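Local coordinates for protein SalCYP (Salinispora tropica, PDB 7ABA) that binds heme c in a pocket of a mainly helical fold of the cytochrome P450 family, at residues D21-D26 / G45-S50; W56-Y61 / V315-A320; R137-F142 / D395-W400; L170-A175 / Q187-E192. All coordinates share one frame; numbering follows the deposited sequence.

In the fold
Starting from the N terminus, interaction 1 closes a short loop round helix 31-41, laying residues 21-26 against strand 46-49. The next strand, 55-58, pairs with 46-49 and then, in interaction 2, with 314-316, so the two contacts touch within one mixed sheet; interaction 2 closes a span of some 250 residues. Interaction 3 opens inside that span at strand 139-141 and closes only at the C terminus, so 2 and 3 cross, on opposite sides of the chain's centre. Interaction 4, a short closure between helix 166-177 and the loop that follows it, is nested inside both. Its nearest atoms lie about 10 Å from those of interaction 3.

Interaction 1: D21-D26 / G45-S50; sequences DSVEFD and GAFHSS
V23 and S49 form a single beta bridge, held by two backbone bonds. V23 N donates to H48 O at 2.9 Å, and V23 O accepts from S50 N, which lies well above the carbonyl plane. H48 O and V23 O also take CA-H...O contacts from S22 and S49. V23 O accepts weakly from F25 N as well, which makes E24 the centre of an inverse gamma turn.

Three side-chain hydrogen bonds reinforce the backbone. S22 OG meets H48 ND1 at the edge of the imidazole, a short 2.5 Å contact. S49 OG, anti to its own backbone N (chi1 179°), reaches forward to F25 O at 2.7 Å and donates in the carbonyl plane on a lone pair. S50 OG donates to E24 OE2 at 2.6 Å, on the anti side and somewhat out of the carboxylate plane; a bend at chi2 (-76°) brings the carboxylate back to S50. The same S50 OG receives a bond from a water, so this hydroxyl is engaged twice.

The apolar part centres on two aromatic rings. F47 points its edge at the face of F25 in a T-shaped pair, with centroids 5.2 Å apart and planes at 86°. V23 CG2 lies 3.9 Å from F47 CD1. Y34 of helix 31-41 makes another edge-to-face contact with F25, and V37 touches both side chains.

Residues 21-26 cross the end of strand 46-49 steeply, touching it through one bridge. That strand is an outermost one of a sheet consistent with the main mixed beta sheet of cytochrome P450s.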
# COMPACT_ATOMS: atom_id res chain seq x y z
N ASP A 21 -5.73 -8.22 -28.35
CA ASP A 21 -6.81 -7.23 -28.36
C ASP A 21 -6.94 -6.57 -26.99
O ASP A 21 -6.58 -7.13 -25.96
CB ASP A 21 -8.15 -7.88 -28.73
CG ASP A 21 -8.40 -7.92 -30.23
OD1 ASP A 21 -7.52 -7.51 -31.02
OD2 ASP A 21 -9.50 -8.36 -30.62
N SER A 22 -7.49 -5.35 -27.00
CA SER A 22 -7.83 -4.72 -25.73
C SER A 22 -8.99 -5.46 -25.09
O SER A 22 -9.79 -6.12 -25.75
CB SER A 22 -8.20 -3.25 -25.93
OG SER A 22 -7.14 -2.50 -26.47
N VAL A 23 -9.09 -5.35 -23.76
CA VAL A 23 -10.21 -5.89 -23.01
C VAL A 23 -10.84 -4.77 -22.21
O VAL A 23 -10.17 -3.80 -21.82
CB VAL A 23 -9.78 -7.05 -22.09
CG1 VAL A 23 -9.40 -8.27 -22.91
CG2 VAL A 23 -8.63 -6.62 -21.21
N GLU A 24 -12.13 -4.91 -21.93
CA GLU A 24 -12.86 -3.93 -21.12
C GLU A 24 -12.62 -4.26 -19.64
O GLU A 24 -13.49 -4.77 -18.94
CB GLU A 24 -14.34 -3.93 -21.46
CG GLU A 24 -14.64 -3.22 -22.76
CD GLU A 24 -14.59 -1.71 -22.60
OE1 GLU A 24 -15.25 -1.18 -21.68
OE2 GLU A 24 -13.87 -1.06 -23.38
N PHE A 25 -11.41 -3.94 -19.18
CA PHE A 25 -10.95 -4.32 -17.85
C PHE A 25 -11.02 -3.14 -16.89
O PHE A 25 -10.46 -2.08 -17.15
CB PHE A 25 -9.53 -4.86 -17.91
CG PHE A 25 -8.93 -5.13 -16.55
CD1 PHE A 25 -9.36 -6.23 -15.79
CD2 PHE A 25 -7.96 -4.30 -16.02
CE1 PHE A 25 -8.82 -6.48 -14.55
CE2 PHE A 25 -7.41 -4.56 -14.78
CZ PHE A 25 -7.84 -5.65 -14.04
N ASP A 26 -11.66 -3.38 -15.75
CA ASP A 26 -11.85 -2.37 -14.71
C ASP A 26 -10.67 -2.41 -13.75
O ASP A 26 -10.39 -3.46 -13.15
CB ASP A 26 -13.17 -2.67 -14.01
CG ASP A 26 -13.52 -1.67 -12.93
OD1 ASP A 26 -12.71 -0.76 -12.66
OD2 ASP A 26 -14.62 -1.79 -12.36
N GLY A 45 4.23 -9.69 -21.86
CA GLY A 45 4.41 -8.93 -20.65
C GLY A 45 3.38 -7.86 -20.37
O GLY A 45 3.60 -7.05 -19.45
N ALA A 46 2.27 -7.81 -21.10
CA ALA A 46 1.28 -6.77 -20.83
C ALA A 46 -0.05 -7.12 -21.49
O ALA A 46 -0.12 -7.91 -22.43
CB ALA A 46 1.75 -5.41 -21.33
N PHE A 47 -1.11 -6.50 -20.97
CA PHE A 47 -2.38 -6.47 -21.67
C PHE A 47 -2.92 -5.05 -21.62
O PHE A 47 -2.48 -4.22 -20.81
CB PHE A 47 -3.39 -7.48 -21.09
CG PHE A 47 -3.94 -7.14 -19.73
CD1 PHE A 47 -5.07 -6.34 -19.60
CD2 PHE A 47 -3.38 -7.67 -18.58
CE1 PHE A 47 -5.59 -6.05 -18.36
CE2 PHE A 47 -3.90 -7.39 -17.33
CZ PHE A 47 -5.00 -6.57 -17.22
N HIS A 48 -3.87 -4.75 -22.50
CA HIS A 48 -4.38 -3.40 -22.65
C HIS A 48 -5.87 -3.36 -22.34
O HIS A 48 -6.63 -4.23 -22.79
CB HIS A 48 -4.11 -2.86 -24.06
CG HIS A 48 -4.56 -1.45 -24.26
ND1 HIS A 48 -5.73 -1.12 -24.90
CD2 HIS A 48 -3.99 -0.28 -23.88
CE1 HIS A 48 -5.86 0.19 -24.92
NE2 HIS A 48 -4.82 0.73 -24.30
N SER A 49 -6.27 -2.36 -21.57
CA SER A 49 -7.68 -2.14 -21.25
C SER A 49 -8.22 -0.97 -22.05
O SER A 49 -7.66 0.12 -22.03
CB SER A 49 -7.88 -1.88 -19.76
OG SER A 49 -9.26 -1.65 -19.52
N SER A 50 -9.34 -1.20 -22.72
CA SER A 50 -10.03 -0.16 -23.46
C SER A 50 -11.04 0.59 -22.59
O SER A 50 -11.68 1.52 -23.09
CB SER A 50 -10.75 -0.76 -24.66
OG SER A 50 -11.56 -1.85 -24.26
O HOH W 1 -4.67 -6.70 -24.50
O HOH W 2 -12.17 -3.86 -25.85

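Interaction 2: W56-Y61 / V315-A320; sequences WVLSTY and VLLPLA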
# COMPACT_ATOMS: atom_id res chain seq x y z
N TRP A 56 -2.55 0.63 -20.14
CA TRP A 56 -1.80 -0.61 -20.23
C TRP A 56 -1.61 -1.18 -18.83
O TRP A 56 -1.57 -0.45 -17.84
CB TRP A 56 -0.43 -0.37 -20.88
CG TRP A 56 -0.50 -0.27 -22.37
CD1 TRP A 56 -0.57 0.87 -23.12
CD2 TRP A 56 -0.50 -1.36 -23.29
NE1 TRP A 56 -0.63 0.55 -24.46
CE2 TRP A 56 -0.58 -0.81 -24.59
CE3 TRP A 56 -0.46 -2.74 -23.14
CZ2 TRP A 56 -0.62 -1.61 -25.72
CZ3 TRP A 56 -0.48 -3.53 -24.26
CH2 TRP A 56 -0.56 -2.97 -25.54
N VAL A 57 -1.50 -2.51 -18.77
CA VAL A 57 -1.20 -3.21 -17.52
C VAL A 57 0.00 -4.11 -17.79
O VAL A 57 -0.10 -5.07 -18.56
CB VAL A 57 -2.40 -4.04 -17.02
CG1 VAL A 57 -2.05 -4.70 -15.68
CG2 VAL A 57 -3.64 -3.17 -16.87
N LEU A 58 1.13 -3.81 -17.15
CA LEU A 58 2.27 -4.71 -17.21
C LEU A 58 2.02 -5.91 -16.31
O LEU A 58 1.35 -5.81 -15.27
CB LEU A 58 3.55 -4.00 -16.79
CG LEU A 58 3.87 -2.75 -17.62
CD1 LEU A 58 5.26 -2.25 -17.28
CD2 LEU A 58 3.77 -3.02 -19.12
N SER A 59 2.56 -7.06 -16.71
CA SER A 59 2.16 -8.30 -16.08
C SER A 59 3.30 -9.21 -15.64
O SER A 59 3.01 -10.30 -15.13
CB SER A 59 1.23 -9.06 -17.03
OG SER A 59 1.92 -9.59 -18.15
N THR A 60 4.55 -8.80 -15.78
CA THR A 60 5.67 -9.61 -15.30
C THR A 60 6.46 -8.87 -14.23
O THR A 60 6.47 -7.63 -14.18
CB THR A 60 6.62 -10.01 -16.43
OG1 THR A 60 7.30 -8.85 -16.93
CG2 THR A 60 5.85 -10.70 -17.55
N TYR A 61 7.12 -9.64 -13.37
CA TYR A 61 7.98 -9.06 -12.35
C TYR A 61 9.09 -8.24 -12.99
O TYR A 61 9.35 -7.10 -12.59
CB TYR A 61 8.55 -10.18 -11.48
CG TYR A 61 9.51 -9.76 -10.39
CD1 TYR A 61 10.87 -9.64 -10.64
CD2 TYR A 61 9.06 -9.51 -9.09
CE1 TYR A 61 11.75 -9.28 -9.65
CE2 TYR A 61 9.95 -9.14 -8.09
CZ TYR A 61 11.29 -9.04 -8.38
OH TYR A 61 12.18 -8.68 -7.39
N VAL A 315 0.02 3.60 -17.62
CA VAL A 315 0.54 2.24 -17.45
C VAL A 315 0.42 1.88 -15.97
O VAL A 315 0.94 2.59 -15.11
CB VAL A 315 2.00 2.10 -17.92
CG1 VAL A 315 2.46 0.65 -17.79
CG2 VAL A 315 2.14 2.55 -19.36
N LEU A 316 -0.26 0.78 -15.69
CA LEU A 316 -0.38 0.29 -14.33
C LEU A 316 0.65 -0.80 -14.06
O LEU A 316 0.97 -1.62 -14.93
CB LEU A 316 -1.78 -0.27 -14.07
CG LEU A 316 -2.95 0.68 -14.30
CD1 LEU A 316 -4.23 0.02 -13.76
CD2 LEU A 316 -2.72 2.02 -13.65
N LEU A 317 1.12 -0.82 -12.81
CA LEU A 317 2.18 -1.70 -12.33
C LEU A 317 1.64 -2.51 -11.15
O LEU A 317 1.99 -2.25 -9.99
CB LEU A 317 3.40 -0.90 -11.92
CG LEU A 317 3.98 0.06 -12.97
CD1 LEU A 317 5.20 0.72 -12.39
CD2 LEU A 317 4.30 -0.67 -14.26
N PRO A 318 0.78 -3.49 -11.41
CA PRO A 318 0.07 -4.16 -10.30
C PRO A 318 1.00 -5.08 -9.51
O PRO A 318 1.58 -6.02 -10.06
CB PRO A 318 -1.05 -4.93 -11.00
CG PRO A 318 -0.60 -5.09 -12.40
CD PRO A 318 0.30 -3.94 -12.73
N LEU A 319 1.11 -4.82 -8.21
CA LEU A 319 1.93 -5.67 -7.35
C LEU A 319 1.36 -7.08 -7.25
O LEU A 319 2.12 -8.03 -7.02
CB LEU A 319 2.06 -5.04 -5.97
CG LEU A 319 2.58 -3.60 -5.95
CD1 LEU A 319 2.72 -3.09 -4.53
CD2 LEU A 319 3.91 -3.49 -6.67
N ALA A 320 0.05 -7.23 -7.43
CA ALA A 320 -0.59 -8.54 -7.45
C ALA A 320 -0.12 -9.41 -8.60
O ALA A 320 -0.25 -10.64 -8.53
CB ALA A 320 -2.11 -8.39 -7.54
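W56 and V57 pair in parallel with V315 and L316, and two backbone bonds hold the strands together. L316 N points almost straight at W56 O, 2.8 Å away with an N-H...O angle of 173°. L58 N then reaches L316 O at 3.1 Å, approaching nearly along the C=O axis.

The side chains sort onto the two faces of the sheet. On the face of W56 and V315, the tryptophan gives only its CB to V315 CG2, since its indole leads away. L58 does more here: its CG sits 3.7 Å from V315 CG1, while its CD1 touches L317 CD2 at 3.5 Å, the two leucines lying side by side and pointing the same way. On the other face, V57 CG1, anti to the backbone N (chi1 -177°), extends to P318 CG at 3.6 Å. The proline ring also presses its CD on L58 O, 3.3 Å away; that oxygen is buried and has no hydrogen-bond partner in the model.

Past this shell, the two segments lead into helices. T60 is the N-cap residue of helix 61-68, its OG1 accepting from G63 N, and P318 stands just before helix 319-322, whose L319 touches the heme c.

L58 and L317 both pack on A67 of helix 61-68, whereas L316 and P318 meet Y34 of helix 31-41. Strand 55-58 lies between 46-49, its antiparallel neighbour, and 314-316, which in turn pairs antiparallel with 297-300.

Interaction 3: R137-F142 / D395-W400; sequences RGEVSF and DLRIVW
E139 to S141 pair with R397 to V399 as a two-stranded antiparallel sheet, consistent with the small beta 3 sheet of cytochrome P450s, which joins the C-terminal strand to the start of helix 142-159. V140 and I398 are the hydrogen-bonded pair: V140 N to I398 O and I398 N to V140 O both measure 3.1 Å. Further backbone bonds follow at either end, W400 N to G138 O and F142 N to L396 O.

The charged side chains share the face of E139, S141, R397 and V399. E139 runs out extended beside V399 and crosses R397 obliquely, carboxylate and guanidinium planes 56° apart. R397 NH1 lies 2.9 Å from E139 OE2, in the guanidinium plane but above the carboxylate. R397 NE, on the same guanidinium, bonds D395 OD2 at 3.1 Å from the syn side, so two acids grip one arginine in a salt-bridge network, which would be expected to fix the rotation of its end. D395 OD1 accepts from S141 OG.

On the opposite face, V140 and I398 both touch W371 of helix 357-374. Beyond the strand ends F142 and L396 lie side by side, F142 CB to L396 CD2 3.8 Å, against I260 of helix 250-265.

W400, the C-terminal residue, sets a face of its indole against the backbone of G138 and E139 (chi1 57°). G138 CA stands over the five-membered ring, 3.6 Å from its centroid, in a CH-pi contact, and E139 N lies above the six-membered end. NE1 bonds V135 O. At the far end of the pairing, one water bridges the segments, donating a hydrogen bond to S141 OG and accepting one from L396 N.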
# COMPACT_ATOMS: atom_id res chain seq x y z
N ARG A 137 -13.68 -10.63 25.66
CA ARG A 137 -14.91 -10.62 24.88
C ARG A 137 -15.09 -11.88 24.04
O ARG A 137 -16.23 -12.28 23.78
CB ARG A 137 -14.90 -9.37 23.99
CG ARG A 137 -16.20 -9.12 23.25
CD ARG A 137 -16.14 -7.78 22.50
NE ARG A 137 -16.96 -7.84 21.29
CZ ARG A 137 -16.81 -7.03 20.25
NH1 ARG A 137 -15.88 -6.08 20.26
NH2 ARG A 137 -17.59 -7.18 19.18
N GLY A 138 -14.00 -12.51 23.61
CA GLY A 138 -14.10 -13.67 22.75
C GLY A 138 -14.45 -13.35 21.31
O GLY A 138 -14.76 -14.26 20.53
N GLU A 139 -14.44 -12.07 20.95
CA GLU A 139 -14.70 -11.65 19.58
C GLU A 139 -14.24 -10.21 19.40
O GLU A 139 -14.22 -9.43 20.35
CB GLU A 139 -16.19 -11.76 19.23
CG GLU A 139 -16.52 -11.34 17.80
CD GLU A 139 -17.94 -11.68 17.38
OE1 GLU A 139 -18.74 -12.15 18.23
OE2 GLU A 139 -18.27 -11.47 16.19
N VAL A 140 -13.85 -9.88 18.16
CA VAL A 140 -13.53 -8.51 17.81
C VAL A 140 -13.74 -8.35 16.31
O VAL A 140 -13.59 -9.30 15.54
CB VAL A 140 -12.09 -8.13 18.24
CG1 VAL A 140 -11.06 -8.85 17.38
CG2 VAL A 140 -11.88 -6.61 18.21
N SER A 141 -14.10 -7.14 15.91
CA SER A 141 -14.02 -6.75 14.51
C SER A 141 -12.58 -6.29 14.30
O SER A 141 -12.20 -5.19 14.72
CB SER A 141 -15.03 -5.66 14.18
OG SER A 141 -14.88 -5.24 12.83
N PHE A 142 -11.78 -7.15 13.68
CA PHE A 142 -10.33 -7.02 13.77
C PHE A 142 -9.86 -5.65 13.30
O PHE A 142 -9.05 -5.00 13.97
CB PHE A 142 -9.65 -8.13 12.97
CG PHE A 142 -8.15 -8.06 13.02
CD1 PHE A 142 -7.45 -8.62 14.07
CD2 PHE A 142 -7.44 -7.42 12.01
CE1 PHE A 142 -6.07 -8.56 14.12
CE2 PHE A 142 -6.06 -7.34 12.06
CZ PHE A 142 -5.37 -7.92 13.11
N ASP A 395 -15.69 -6.43 7.10
CA ASP A 395 -15.77 -6.59 8.55
C ASP A 395 -15.20 -7.96 8.89
O ASP A 395 -15.87 -8.98 8.72
CB ASP A 395 -17.21 -6.45 9.04
CG ASP A 395 -17.35 -6.56 10.55
OD1 ASP A 395 -16.31 -6.60 11.25
OD2 ASP A 395 -18.50 -6.61 11.04
N LEU A 396 -13.97 -7.99 9.40
CA LEU A 396 -13.29 -9.23 9.74
C LEU A 396 -13.59 -9.57 11.20
O LEU A 396 -13.03 -8.97 12.12
CB LEU A 396 -11.79 -9.12 9.51
CG LEU A 396 -10.96 -10.33 9.94
CD1 LEU A 396 -11.38 -11.63 9.22
CD2 LEU A 396 -9.49 -10.04 9.68
N ARG A 397 -14.48 -10.53 11.41
CA ARG A 397 -14.81 -11.00 12.75
C ARG A 397 -13.91 -12.17 13.09
O ARG A 397 -13.80 -13.13 12.32
CB ARG A 397 -16.27 -11.42 12.84
CG ARG A 397 -17.29 -10.30 12.65
CD ARG A 397 -17.18 -9.25 13.74
NE ARG A 397 -18.22 -8.23 13.61
CZ ARG A 397 -19.25 -8.08 14.44
NH1 ARG A 397 -19.41 -8.87 15.49
NH2 ARG A 397 -20.14 -7.11 14.22
N ILE A 398 -13.24 -12.09 14.25
CA ILE A 398 -12.44 -13.18 14.78
C ILE A 398 -13.01 -13.55 16.14
O ILE A 398 -13.37 -12.66 16.91
CB ILE A 398 -10.94 -12.80 14.91
CG1 ILE A 398 -10.37 -12.23 13.61
CG2 ILE A 398 -10.13 -14.00 15.38
CD1 ILE A 398 -10.35 -13.18 12.45
N VAL A 399 -13.12 -14.85 16.42
CA VAL A 399 -13.66 -15.33 17.68
C VAL A 399 -12.68 -16.31 18.32
O VAL A 399 -11.85 -16.93 17.64
CB VAL A 399 -15.04 -16.00 17.51
CG1 VAL A 399 -16.08 -14.97 17.05
CG2 VAL A 399 -14.97 -17.17 16.53
N TRP A 400 -12.76 -16.42 19.65
CA TRP A 400 -11.89 -17.33 20.40
C TRP A 400 -12.53 -17.72 21.72
O TRP A 400 -13.55 -17.16 22.13
CB TRP A 400 -10.52 -16.68 20.65
CG TRP A 400 -10.60 -15.37 21.37
CD1 TRP A 400 -10.53 -15.15 22.72
CD2 TRP A 400 -10.76 -14.08 20.77
NE1 TRP A 400 -10.64 -13.81 22.99
CE2 TRP A 400 -10.78 -13.13 21.81
CE3 TRP A 400 -10.89 -13.64 19.45
CZ2 TRP A 400 -10.93 -11.78 21.57
CZ3 TRP A 400 -11.04 -12.29 19.22
CH2 TRP A 400 -11.06 -11.38 20.27
OXT TRP A 400 -12.05 -18.64 22.40
O HOH W 3 -12.92 -5.49 10.70

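Interaction 4: L170-A175 / Q187-E192; sequences LAINVA and QAFNAE
F189 packs on A171, I172 and A175, residues spaced to line one side of helix 166-177, and so fastens the loop between helices 166-177 and 194-211 back onto the first of them. By their order in the chain these helices are consistent with F and G of the cytochrome P450 fold. The contact is apolar, with no hydrogen bond across it.

The phenylalanine can be followed outward. Its CB starts against A175, 3.9 Å from the methyl CB, which also rests on the loop backbone at F189 O. From there CG leaves anti to the carbonyl carbon (chi1 -52°), laying the ring back along the helix toward its earlier turn. The two long sides of the ring then meet different residues. CD2 and CE2 pass the methyl of A171, CD2 coming to 3.7 Å of A171 CB and approaching obliquely. CD1 and CE1 have I172 over them: its CG1 sits above one face, displaced toward the rim on that side, 4.1 Å from the centroid and 18° off the normal, a CH-pi contact.

Outside the two segments, H168 of the same helix sets its ring nearly perpendicular to that of F189, and A197 of helix 194-211 touches both F189 and I172.

At N190 the backbone is still beside A175, its N near A175 CB, but the side chain points away. It folds into an Asx turn, N190 OD1 accepting E192 N at 2.9 Å from well above the amide plane; OD1 also accepts from T193 N.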
# COMPACT_ATOMS: atom_id res chain seq x y z
N LEU A 170 -9.50 9.15 13.09
CA LEU A 170 -10.08 7.86 12.78
C LEU A 170 -11.42 8.01 12.07
O LEU A 170 -11.73 7.25 11.14
CB LEU A 170 -10.24 7.04 14.06
CG LEU A 170 -10.72 5.61 13.85
CD1 LEU A 170 -9.67 4.80 13.10
CD2 LEU A 170 -11.06 4.96 15.18
N ALA A 171 -12.23 8.98 12.50
CA ALA A 171 -13.54 9.18 11.88
C ALA A 171 -13.38 9.64 10.44
O ALA A 171 -14.14 9.21 9.56
CB ALA A 171 -14.35 10.19 12.68
N ILE A 172 -12.40 10.50 10.18
CA ILE A 172 -12.10 10.92 8.81
C ILE A 172 -11.66 9.72 7.97
O ILE A 172 -12.11 9.52 6.84
CB ILE A 172 -11.03 12.03 8.82
CG1 ILE A 172 -11.64 13.33 9.37
CG2 ILE A 172 -10.46 12.24 7.42
CD1 ILE A 172 -10.64 14.44 9.59
N ASN A 173 -10.74 8.92 8.51
CA ASN A 173 -10.25 7.73 7.81
C ASN A 173 -11.40 6.80 7.43
O ASN A 173 -11.48 6.33 6.28
CB ASN A 173 -9.23 7.01 8.69
CG ASN A 173 -8.26 6.13 7.90
OD1 ASN A 173 -7.06 6.16 8.14
ND2 ASN A 173 -8.78 5.33 6.98
N VAL A 174 -12.28 6.52 8.37
CA VAL A 174 -13.38 5.59 8.12
C VAL A 174 -14.36 6.16 7.09
O VAL A 174 -14.89 5.42 6.25
CB VAL A 174 -14.08 5.23 9.44
CG1 VAL A 174 -15.39 4.53 9.20
CG2 VAL A 174 -13.14 4.35 10.28
N ALA A 175 -14.61 7.47 7.13
CA ALA A 175 -15.50 8.07 6.14
C ALA A 175 -14.93 7.94 4.74
O ALA A 175 -15.68 7.75 3.77
CB ALA A 175 -15.76 9.54 6.49
N GLN A 187 -23.68 10.79 10.29
CA GLN A 187 -22.24 10.91 10.37
C GLN A 187 -21.79 12.35 10.23
O GLN A 187 -22.27 13.09 9.37
CB GLN A 187 -21.57 10.04 9.30
CG GLN A 187 -21.82 8.54 9.49
CD GLN A 187 -21.37 8.03 10.84
OE1 GLN A 187 -20.40 8.52 11.42
NE2 GLN A 187 -22.08 7.03 11.36
N ALA A 188 -20.84 12.75 11.08
CA ALA A 188 -20.27 14.09 11.04
C ALA A 188 -19.24 14.25 9.94
O ALA A 188 -18.87 15.39 9.62
CB ALA A 188 -19.63 14.42 12.39
N PHE A 189 -18.75 13.15 9.36
CA PHE A 189 -17.89 13.17 8.19
C PHE A 189 -18.45 12.19 7.16
O PHE A 189 -18.90 11.10 7.53
CB PHE A 189 -16.45 12.77 8.53
CG PHE A 189 -15.87 13.55 9.68
CD1 PHE A 189 -15.26 14.77 9.46
CD2 PHE A 189 -15.95 13.07 10.98
CE1 PHE A 189 -14.74 15.50 10.50
CE2 PHE A 189 -15.43 13.79 12.03
CZ PHE A 189 -14.82 15.01 11.79
N ASN A 190 -18.43 12.56 5.89
CA ASN A 190 -18.96 11.67 4.86
C ASN A 190 -18.06 11.75 3.62
O ASN A 190 -16.97 12.32 3.64
CB ASN A 190 -20.43 11.98 4.57
CG ASN A 190 -20.65 13.24 3.73
OD1 ASN A 190 -19.72 13.91 3.27
ND2 ASN A 190 -21.92 13.55 3.51
N ALA A 191 -18.54 11.14 2.53
CA ALA A 191 -17.71 11.00 1.33
C ALA A 191 -17.25 12.36 0.82
O ALA A 191 -16.12 12.50 0.34
CB ALA A 191 -18.48 10.26 0.24
N GLU A 192 -18.10 13.38 0.94
CA GLU A 192 -17.81 14.68 0.37
C GLU A 192 -17.00 15.58 1.30
O GLU A 192 -16.30 16.47 0.81
CB GLU A 192 -19.12 15.40 0.00
CG GLU A 192 -19.78 14.90 -1.27
CD GLU A 192 -20.36 13.51 -1.12
OE1 GLU A 192 -20.99 13.23 -0.08
OE2 GLU A 192 -20.20 12.69 -2.06